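Local coordinates for putative O-acetylhomoserine (Thiol)-lyase (Campylobacter jejuni, PDB 4OC9) that probably catalyses the pyridoxal phosphate-dependent replacement of the acetate of O-acetylhomoserine by sulfide or a thiol, giving homocysteine or methionine, as a member of the trans-sulfuration enzyme family, at the interface of chains A and B and the interface of chains A and C. Coordinates in Å, arbitrary orientation; residue numbers count along the deposited sequence, not the author numbering. Chains: chain A/B/C, Putative O-acetylhomoserine (Thiol)-lyase.

Contact 1: the interface of chains A and B. Residues chain A 114, 118, 386; chain B 243-244.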
loop_
_atom_site.group_PDB
_atom_site.type_symbol
_atom_site.label_atom_id
_atom_site.label_comp_id
_atom_site.label_asym_id
_atom_site.label_seq_id
_atom_site.Cartn_x
_atom_site.Cartn_y
_atom_site.Cartn_z
ATOM N N THR A 114 5.464 -7.557 -30.981
ATOM C CA THR A 114 4.064 -7.744 -31.331
ATOM C C THR A 114 3.376 -6.375 -31.411
ATOM O O THR A 114 2.620 -6.091 -32.358
ATOM C CB THR A 114 3.359 -8.643 -30.317
ATOM O OG1 THR A 114 3.950 -9.947 -30.376
ATOM C CG2 THR A 114 1.917 -8.773 -30.647
ATOM N N HIS A 118 2.411 -5.825 -35.213
ATOM C CA HIS A 118 1.000 -6.205 -35.423
ATOM C C HIS A 118 -0.025 -5.220 -34.870
ATOM O O HIS A 118 -0.820 -4.658 -35.604
ATOM C CB HIS A 118 0.679 -7.597 -34.880
ATOM C CG HIS A 118 1.429 -8.704 -35.559
ATOM N ND1 HIS A 118 2.501 -9.358 -34.980
ATOM C CD2 HIS A 118 1.288 -9.238 -36.797
ATOM C CE1 HIS A 118 2.958 -10.275 -35.814
ATOM N NE2 HIS A 118 2.246 -10.217 -36.926
ATOM N N GLN A 386 4.720 -16.033 -29.780
ATOM C CA GLN A 386 3.958 -15.381 -30.858
ATOM C C GLN A 386 4.724 -15.274 -32.185
ATOM O O GLN A 386 4.111 -15.325 -33.248
ATOM C CB GLN A 386 3.469 -13.991 -30.412
ATOM C CG GLN A 386 2.400 -14.014 -29.328
ATOM C CD GLN A 386 2.077 -12.624 -28.796
ATOM O OE1 GLN A 386 2.969 -11.842 -28.431
ATOM N NE2 GLN A 386 0.791 -12.340 -28.663
ATOM N N PRO B 243 -2.686 -13.166 -36.777
ATOM C CA PRO B 243 -1.263 -13.499 -36.870
ATOM C C PRO B 243 -0.523 -13.321 -35.547
ATOM O O PRO B 243 0.462 -14.031 -35.313
ATOM C CB PRO B 243 -0.738 -12.529 -37.933
ATOM C CG PRO B 243 -1.679 -11.367 -37.878
ATOM C CD PRO B 243 -3.017 -11.942 -37.532
ATOM N N SER B 244 -0.981 -12.406 -34.684
ATOM C CA SER B 244 -0.310 -12.213 -33.388
ATOM C C SER B 244 -0.417 -13.496 -32.551
ATOM O O SER B 244 0.402 -13.715 -31.675
ATOM C CB SER B 244 -0.829 -10.996 -32.607
ATOM O OG SER B 244 -2.184 -11.142 -32.240
#

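Contact 2: the interface of chains A and C. Residues chain A 11, 284, 287-288; chain C 211, 292, 372, 408.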
loop_
_atom_site.group_PDB
_atom_site.type_symbol
_atom_site.label_atom_id
_atom_site.label_comp_id
_atom_site.label_asym_id
_atom_site.label_seq_id
_atom_site.Cartn_x
_atom_site.Cartn_y
_atom_site.Cartn_z
ATOM N N LEU A 11 19.168 8.838 -4.857
ATOM C CA LEU A 11 18.790 9.013 -3.438
ATOM C C LEU A 11 18.369 10.411 -2.989
ATOM O O LEU A 11 17.665 10.564 -1.997
ATOM C CB LEU A 11 20.025 8.588 -2.611
ATOM C CG LEU A 11 20.355 7.100 -2.631
ATOM C CD1 LEU A 11 21.776 6.789 -2.215
ATOM C CD2 LEU A 11 19.367 6.356 -1.752
ATOM N N GLN A 284 11.718 3.460 -4.347
ATOM C CA GLN A 284 12.558 2.758 -3.363
ATOM C C GLN A 284 13.561 1.864 -4.080
ATOM O O GLN A 284 14.712 1.749 -3.681
ATOM C CB GLN A 284 11.712 1.910 -2.392
ATOM C CG GLN A 284 10.559 2.666 -1.744
ATOM C CD GLN A 284 10.967 3.932 -1.026
ATOM O OE1 GLN A 284 10.515 5.000 -1.415
ATOM N NE2 GLN A 284 11.931 3.860 -0.097
ATOM N N GLU A 287 16.518 3.716 -5.518
ATOM C CA GLU A 287 17.530 4.027 -4.518
ATOM C C GLU A 287 18.632 2.972 -4.372
ATOM O O GLU A 287 19.791 3.301 -4.172
ATOM C CB GLU A 287 16.915 4.220 -3.106
ATOM C CG GLU A 287 16.046 5.442 -2.891
ATOM C CD GLU A 287 15.758 5.683 -1.405
ATOM O OE1 GLU A 287 16.045 4.785 -0.595
ATOM O OE2 GLU A 287 15.237 6.777 -1.024
ATOM N N THR A 288 18.265 1.699 -4.478
ATOM C CA THR A 288 19.213 0.585 -4.322
ATOM C C THR A 288 19.665 -0.104 -5.594
ATOM O O THR A 288 20.439 -1.042 -5.537
ATOM C CB THR A 288 18.544 -0.527 -3.510
ATOM O OG1 THR A 288 17.387 -0.971 -4.210
ATOM C CG2 THR A 288 18.112 -0.029 -2.117
ATOM N N GLN C 211 15.739 1.839 4.398
ATOM C CA GLN C 211 15.243 3.014 3.714
ATOM C C GLN C 211 14.369 3.981 4.497
ATOM O O GLN C 211 13.746 4.859 3.913
ATOM C CB GLN C 211 14.509 2.549 2.463
ATOM C CG GLN C 211 15.469 1.915 1.467
ATOM C CD GLN C 211 14.803 1.473 0.163
ATOM O OE1 GLN C 211 14.098 0.472 0.115
ATOM N NE2 GLN C 211 15.160 2.126 -0.908
ATOM N N ARG C 292 23.306 -4.412 0.383
ATOM C CA ARG C 292 23.310 -3.074 0.981
ATOM C C ARG C 292 24.287 -2.863 2.135
ATOM O O ARG C 292 25.014 -1.884 2.130
ATOM C CB ARG C 292 21.910 -2.683 1.473
ATOM C CG ARG C 292 20.920 -2.519 0.362
ATOM C CD ARG C 292 19.520 -2.064 0.785
ATOM N NE ARG C 292 18.817 -3.005 1.632
ATOM C CZ ARG C 292 18.794 -2.978 2.966
ATOM N NH1 ARG C 292 19.446 -2.062 3.661
ATOM N NH2 ARG C 292 18.097 -3.893 3.609
ATOM N N SER C 372 19.004 4.545 3.691
ATOM C CA SER C 372 19.834 4.537 2.482
ATOM C C SER C 372 20.438 5.946 2.295
ATOM O O SER C 372 21.411 6.107 1.548
ATOM C CB SER C 372 18.987 4.102 1.298
ATOM O OG SER C 372 17.831 4.909 1.255
ATOM N N LEU C 408 24.033 4.969 1.275
ATOM C CA LEU C 408 24.465 4.289 0.056
ATOM C C LEU C 408 24.900 5.238 -1.053
ATOM O O LEU C 408 25.126 4.792 -2.174
ATOM C CB LEU C 408 23.317 3.433 -0.481
ATOM C CG LEU C 408 22.753 2.377 0.453
ATOM C CD1 LEU C 408 21.610 1.679 -0.267
ATOM C CD2 LEU C 408 23.818 1.374 0.869
HETATM O O HOH W 1 12.745 6.120 1.509
#

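Contact 3: the interface of chains A and B. Residues chain A 205, 214-215, 367-368; chain B 31, 54.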
loop_
_atom_site.group_PDB
_atom_site.type_symbol
_atom_site.label_atom_id
_atom_site.label_comp_id
_atom_site.label_asym_id
_atom_site.label_seq_id
_atom_site.Cartn_x
_atom_site.Cartn_y
_atom_site.Cartn_z
ATOM N N SER A 205 9.398 -2.156 -14.242
ATOM C CA SER A 205 8.900 -3.405 -13.707
ATOM C C SER A 205 10.025 -4.433 -13.475
ATOM O O SER A 205 9.970 -5.260 -12.556
ATOM C CB SER A 205 7.846 -3.901 -14.700
ATOM O OG SER A 205 7.221 -5.084 -14.278
ATOM N N ALA A 214 6.401 -4.384 -8.561
ATOM C CA ALA A 214 5.680 -3.226 -9.057
ATOM C C ALA A 214 5.835 -3.045 -10.556
ATOM O O ALA A 214 6.922 -2.743 -11.061
ATOM C CB ALA A 214 6.145 -1.988 -8.361
ATOM N N LEU A 215 4.715 -3.203 -11.239
ATOM C CA LEU A 215 4.652 -3.074 -12.669
ATOM C C LEU A 215 4.737 -1.563 -12.933
ATOM O O LEU A 215 4.157 -0.773 -12.214
ATOM C CB LEU A 215 3.318 -3.607 -13.172
ATOM C CG LEU A 215 3.179 -3.733 -14.671
ATOM C CD1 LEU A 215 4.174 -4.780 -15.136
ATOM C CD2 LEU A 215 1.792 -4.134 -15.067
ATOM N N ALA A 367 7.823 -16.047 -15.949
ATOM C CA ALA A 367 8.023 -15.122 -17.045
ATOM C C ALA A 367 8.187 -13.697 -16.586
ATOM O O ALA A 367 7.223 -12.922 -16.544
ATOM C CB ALA A 367 6.859 -15.200 -18.001
ATOM N N ASN A 368 9.420 -13.347 -16.258
ATOM C CA ASN A 368 9.757 -12.014 -15.793
ATOM C C ASN A 368 11.264 -11.931 -15.737
ATOM O O ASN A 368 11.936 -12.920 -16.021
ATOM C CB ASN A 368 9.245 -11.810 -14.371
ATOM C CG ASN A 368 9.516 -10.400 -13.857
ATOM O OD1 ASN A 368 9.626 -9.457 -14.664
ATOM N ND2 ASN A 368 9.656 -10.244 -12.550
ATOM N N THR B 31 4.300 -9.221 -9.807
ATOM C CA THR B 31 4.218 -9.181 -11.268
ATOM C C THR B 31 4.259 -10.515 -11.940
ATOM O O THR B 31 3.672 -10.662 -13.014
ATOM C CB THR B 31 5.347 -8.343 -11.888
ATOM O OG1 THR B 31 6.623 -8.802 -11.412
ATOM C CG2 THR B 31 5.201 -6.900 -11.482
ATOM N N TYR B 54 1.390 -13.113 -16.009
ATOM C CA TYR B 54 2.115 -11.890 -15.725
ATOM C C TYR B 54 1.086 -10.820 -15.449
ATOM O O TYR B 54 0.110 -10.683 -16.198
ATOM C CB TYR B 54 2.967 -11.538 -16.931
ATOM C CG TYR B 54 3.870 -10.346 -16.732
ATOM C CD1 TYR B 54 5.010 -10.446 -15.914
ATOM C CD2 TYR B 54 3.673 -9.173 -17.436
ATOM C CE1 TYR B 54 5.880 -9.385 -15.751
ATOM C CE2 TYR B 54 4.527 -8.102 -17.267
ATOM C CZ TYR B 54 5.637 -8.220 -16.433
ATOM O OH TYR B 54 6.493 -7.148 -16.286
HETATM O O HOH W 2 8.248 -7.477 -13.283
#

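Contact 1: the interface of chains A and B
The imidazole of A:His118 meets the ring of B:Pro243 where two subunits of this trans-sulfuration (Cys/Met metabolism) enzyme pack side by side. The patch joins helix 110-119 and a loop residue, A:Gln386, of chain A to the 3-10 helix 243-245 of chain B.

Apolar packing comes first. B:Pro243 offers CB and CG, which lie off one face of the imidazole but displaced outward, beside its CD2-NE2 side. CG is 3.8 Å from A:His118 CD2, and CB is 3.9 Å from NE2 of the same ring. The two side chains run past one another in opposite directions, and the contact is made at the CD2-NE2 margin of the imidazole. One helical turn back, the methyl CG2 of A:Thr114 touches B:Ser244 CB at 4.0 Å; this methyl stands anti to the backbone N, which points it at the partner chain.

The polar groups follow. The backbone carbonyl oxygen of B:Ser244 rests against the side chain of A:Gln386, 3.3 Å from CB. Within chain A, the hydroxyl OG1 of A:Thr114 donates to the amide oxygen OE1 of A:Gln386 at 2.9 Å. The hydroxyl sits well above the carbonyl plane, 62° out of it, and the bond links the loop to the helix and may help to set the amide.

Contact 2: the interface of chains A and C
A:Glu287 and C:Gln211 form the polar core of this patch between two copies of the trans-sulfuration enzyme, where helix 276-309 and loop residue A:Leu11 of chain A face loops and the same helix of chain C.

Among the direct hydrogen bonds, the carboxylate oxygen OE1 of A:Glu287 is gripped from opposite faces of its plane. The hydroxyl OG of C:Ser372 donates to it at 2.6 Å, and the amide nitrogen NE2 of C:Gln211 donates at 2.8 Å. The same nitrogen donates to the backbone O of A:Gln284 at 2.8 Å, with that oxygen lying almost in the glutamine amide plane. Both donations are fairly straight, 159° at H towards A:Gln284 and 154° towards A:Glu287. They fix the rotation of the amide, and the two donors would probably favour a charged carboxylate.

One water extends the network: it lies 2.9 Å from A:Gln284 NE2 and contacts the backbone O of C:Gln211. A bend at chi2 (-55°) folds the A:Gln284 amide towards this water.

Apolar contacts flank the polar groups. The methyls of A:Leu11 divide the work: CD2 lies against C:Ser372, while CD1 reaches C:Leu408, 4.1 Å from its CB. Further along the helix, the methyl CG2 of A:Thr288 packs on the aliphatic stem of C:Arg292, 3.8 Å from CD.

Contact 3: the interface of chains A and B
The phenol of B:Tyr54 slots between A:Leu215 and A:Ala367. Towards one face, over the hydroxyl end, comes the methyl CD1 of A:Leu215, 4.0 Å from CZ; from the other side the backbone O of A:Ala367 leans over the rim, 3.4 Å from CD1 of the ring. The amide of A:Asn368 stands near the CE1 edge; its plane is turned 49° from that of the ring, and the two side chains cross at about a right angle.

At the tip of the phenol, the hydroxyl OG of A:Ser205 donates to B:Tyr54 OH at 3.0 Å. That OG lies anti to the backbone N (chi1 -177°), which carries it across to the tyrosine.

A water knits the two chains together. It is 2.8 Å from A:Ser205 OG and 2.9 Å from the backbone O of the same residue, and it also meets A:Asn368 OD1 and, at 2.8 Å, B:Thr31 OG1. The methyl CG2 of B:Thr31 turns instead to the backbone of A:Leu215, 4.0 Å from CA.

In this fold-type I PLP enzyme, A:Ser205 follows strand 199-203 and precedes A:Lys206, which carries the cofactor. In the family this serine belongs to the phosphate site, and B:Tyr54 opens a Tyr-Ser-Arg stretch whose tyrosine and arginine reach the cofactor phosphate of the neighbouring subunit.

Contacts 1 and 3 both belong to the two-fold interface of chains A and B, their C-alpha centres about 21 Å apart. Contact 2, on the A-C interface, lies about 21 Å from contact 3 and about 39 Å from contact 1, so contact 3 falls between the other two. Contacts 2 and 3 draw on the same two loops, 204-216 (with the cofactor lysine) and 366-374, taken from chain C in contact 2 and from chain A in contact 3. By the two-fold symmetry each copy's loop therefore faces two neighbours, and the deposited four-copy assembly, probably the working tetramer, may couple active-site order to assembly.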